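Local coordinates for protein tapirin (Caldicellulosiruptor hydrothermalis, PDB 6N2C) that probably binds cellulose through a zinc-containing beta-helix domain that is thought to help this extremely thermophilic bacterium adhere to plant biomass, at residues M555-P558 against L559-L563. Numbering follows the deposited sequence.
Sequences MPQP and LIDYL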
ATOM      1  N   MET A 555     -24.866   3.830   7.271  1.00 12.49           N
ATOM      2  CA  MET A 555     -25.635   4.600   8.196  1.00 12.45           C
ATOM      3  C   MET A 555     -27.150   4.547   7.872  1.00 12.88           C
ATOM      4  O   MET A 555     -27.504   4.596   6.661  1.00 14.20           O
ATOM      5  CB  MET A 555     -25.175   6.102   8.180  1.00 13.36           C
ATOM      6  CG  MET A 555     -23.823   6.320   8.910  1.00 14.03           C
ATOM      7  SD  MET A 555     -23.398   8.111   8.939  0.89 14.60           S
ATOM      8  CE  MET A 555     -22.854   8.394   7.359  1.00 14.43           C
ATOM      9  N   PRO A 556     -27.970   4.630   8.910  1.00 13.73           N
ATOM     10  CA  PRO A 556     -29.416   4.600   8.631  1.00 15.69           C
ATOM     11  C   PRO A 556     -29.773   5.903   7.824  1.00 18.22           C
ATOM     12  O   PRO A 556     -29.186   6.996   8.031  1.00 14.01           O
ATOM     13  CB  PRO A 556     -30.031   4.625   9.998  1.00 15.58           C
ATOM     14  CG  PRO A 556     -28.959   4.069  10.918  1.00 16.09           C
ATOM     15  CD  PRO A 556     -27.694   4.548  10.347  1.00 14.86           C
ATOM     16  N   GLN A 557     -30.775   5.760   6.970  1.00 17.07           N
ATOM     17  CA  GLN A 557     -31.118   6.870   6.102  1.00 17.47           C
ATOM     18  C   GLN A 557     -31.464   8.138   6.868  1.00 15.59           C
ATOM     19  O   GLN A 557     -31.098   9.186   6.376  1.00 17.96           O
ATOM     20  CB  GLN A 557     -32.217   6.462   5.091  1.00 19.44           C
ATOM     21  CG  GLN A 557     -32.411   7.514   3.993  1.00 17.99           C
ATOM     22  CD  GLN A 557     -31.168   7.685   3.148  1.00 17.50           C
ATOM     23  OE1 GLN A 557     -30.626   6.737   2.628  1.00 22.49           O
ATOM     24  NE2 GLN A 557     -30.776   8.900   2.956  1.00 22.71           N
ATOM     25  N   PRO A 558     -32.153   8.068   8.001  1.00 16.34           N
ATOM     26  CA  PRO A 558     -32.499   9.310   8.721  1.00 18.01           C
ATOM     27  C   PRO A 558     -31.227  10.006   9.258  1.00 17.16           C
ATOM     28  O   PRO A 558     -31.156  11.253   9.311  1.00 16.19           O
ATOM     29  CB  PRO A 558     -33.330   8.865   9.888  1.00 18.26           C
ATOM     30  CG  PRO A 558     -33.686   7.435   9.612  1.00 22.47           C
ATOM     31  CD  PRO A 558     -32.881   6.892   8.541  1.00 19.64           C
ATOM     32  N   LEU A 559     -30.205   9.200   9.500  1.00 14.63           N
ATOM     33  CA  LEU A 559     -28.906   9.811   9.956  1.00 14.36           C
ATOM     34  C   LEU A 559     -28.224  10.443   8.767  1.00 13.99           C
ATOM     35  O   LEU A 559     -27.716  11.551   8.898  1.00 15.47           O
ATOM     36  CB  LEU A 559     -28.048   8.776  10.709  1.00 14.49           C
ATOM     37  CG  LEU A 559     -26.623   9.202  11.155  1.00 14.10           C
ATOM     38  CD1 LEU A 559     -26.849  10.288  12.225  1.00 13.96           C
ATOM     39  CD2 LEU A 559     -25.927   7.990  11.731  1.00 13.36           C
ATOM     40  N   ILE A 560     -28.161   9.807   7.590  1.00 12.56           N
ATOM     41  CA  ILE A 560     -27.586  10.361   6.426  1.00 14.15           C
ATOM     42  C   ILE A 560     -28.320  11.680   6.051  1.00 14.98           C
ATOM     43  O   ILE A 560     -27.728  12.737   5.773  1.00 15.63           O
ATOM     44  CB  ILE A 560     -27.664   9.408   5.255  1.00 13.44           C
ATOM     45  CG1 ILE A 560     -26.772   8.160   5.492  1.00 12.84           C
ATOM     46  CG2 ILE A 560     -27.333  10.060   3.927  1.00 14.81           C
ATOM     47  CD1 ILE A 560     -26.930   7.101   4.506  1.00 14.50           C
ATOM     48  N   ASP A 561     -29.654  11.619   6.084  1.00 15.48           N
ATOM     49  CA  ASP A 561     -30.440  12.806   5.744  1.00 18.70           C
ATOM     50  C   ASP A 561     -30.089  13.983   6.697  1.00 17.60           C
ATOM     51  O   ASP A 561     -29.955  15.119   6.238  1.00 15.58           O
ATOM     52  CB  ASP A 561     -31.935  12.540   5.893  1.00 17.11           C
ATOM     53  CG  ASP A 561     -32.457  11.546   4.838  1.00 16.85           C
ATOM     54  OD1 ASP A 561     -31.793  11.198   3.853  1.00 24.77           O
ATOM     55  OD2 ASP A 561     -33.568  11.182   5.091  1.00 24.85           O
ATOM     56  N   TYR A 562     -29.952  13.706   7.974  1.00 15.75           N
ATOM     57  CA  TYR A 562     -29.539  14.720   8.932  1.00 15.92           C
ATOM     58  C   TYR A 562     -28.168  15.291   8.616  1.00 16.12           C
ATOM     59  O   TYR A 562     -27.973  16.563   8.505  1.00 17.71           O
ATOM     60  CB  TYR A 562     -29.535  14.219  10.353  1.00 14.72           C
ATOM     61  CG  TYR A 562     -29.095  15.207  11.382  1.00 16.95           C
ATOM     62  CD1 TYR A 562     -29.961  16.211  11.848  1.00 16.91           C
ATOM     63  CD2 TYR A 562     -27.767  15.266  11.813  1.00 16.43           C
ATOM     64  CE1 TYR A 562     -29.528  17.137  12.778  1.00 17.09           C
ATOM     65  CE2 TYR A 562     -27.303  16.233  12.680  1.00 15.74           C
ATOM     66  CZ  TYR A 562     -28.193  17.129  13.215  1.00 16.97           C
ATOM     67  OH  TYR A 562     -27.764  18.067  14.063  1.00 21.42           O
ATOM     68  N   LEU A 563     -27.214  14.411   8.386  1.00 15.57           N
ATOM     69  CA  LEU A 563     -25.884  14.883   8.079  1.00 14.53           C
ATOM     70  C   LEU A 563     -25.816  15.719   6.801  1.00 15.63           C
ATOM     71  O   LEU A 563     -25.052  16.711   6.731  1.00 17.23           O
ATOM     72  CB  LEU A 563     -24.884  13.759   7.936  1.00 12.79           C
ATOM     73  CG  LEU A 563     -24.691  12.944   9.224  1.00 14.27           C
ATOM     74  CD1 LEU A 563     -23.875  11.659   8.969  1.00 15.38           C
ATOM     75  CD2 LEU A 563     -24.055  13.695  10.367  1.00 13.66           C
TER
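Met555 and Pro556 lead into the first turn of helix 557-565, a short helix packed against the end of the tapirin beta-helix, and meet the side chains of Leu559, Ile560 and Leu563. The apolar contacts come first. Unbranched and flexible, the Met555 side chain runs at about a right angle to those of Leu559 and Leu563, with SD 3.6 Å from Leu563 CD1. The branched apolar chains of Leu559 and Ile560 suit the buried side of the helix. Leu559 CD2 also reaches Pro556 CD, while Phe515 of strand 513-518 touches Met555, Pro556 and Leu559 and joins this cluster to the beta-helix. Ile560 turns CG1 beside its own backbone N (chi1 -67°), laying that branch 3.7 Å from Met555 CB, with CD1 by Met555 O. Cutting Ile560 back to an alanine removes CG1 and CD1 and would probably open a gap beside Met555 CB and O, leaving the methionine less firmly held.

Backbone bonds start the helix. The carbonyl O of Pro556, the N-cap residue, accepts Ile560 N at 3.0 Å and, weakly, Leu559 N; Pro558 suits the first turn, where a residue lacking an N-H costs no helical bond.

The polar pair lies on the exposed side. Arg554 holds Gln557 OE1, which leaves the amide nitrogen for the short, charged Asp561, one turn on: Gln557 NE2 donates to Asp561 OD1 at 2.7 Å, with OD1 in the amide plane but NE2 39° above the carboxylate plane.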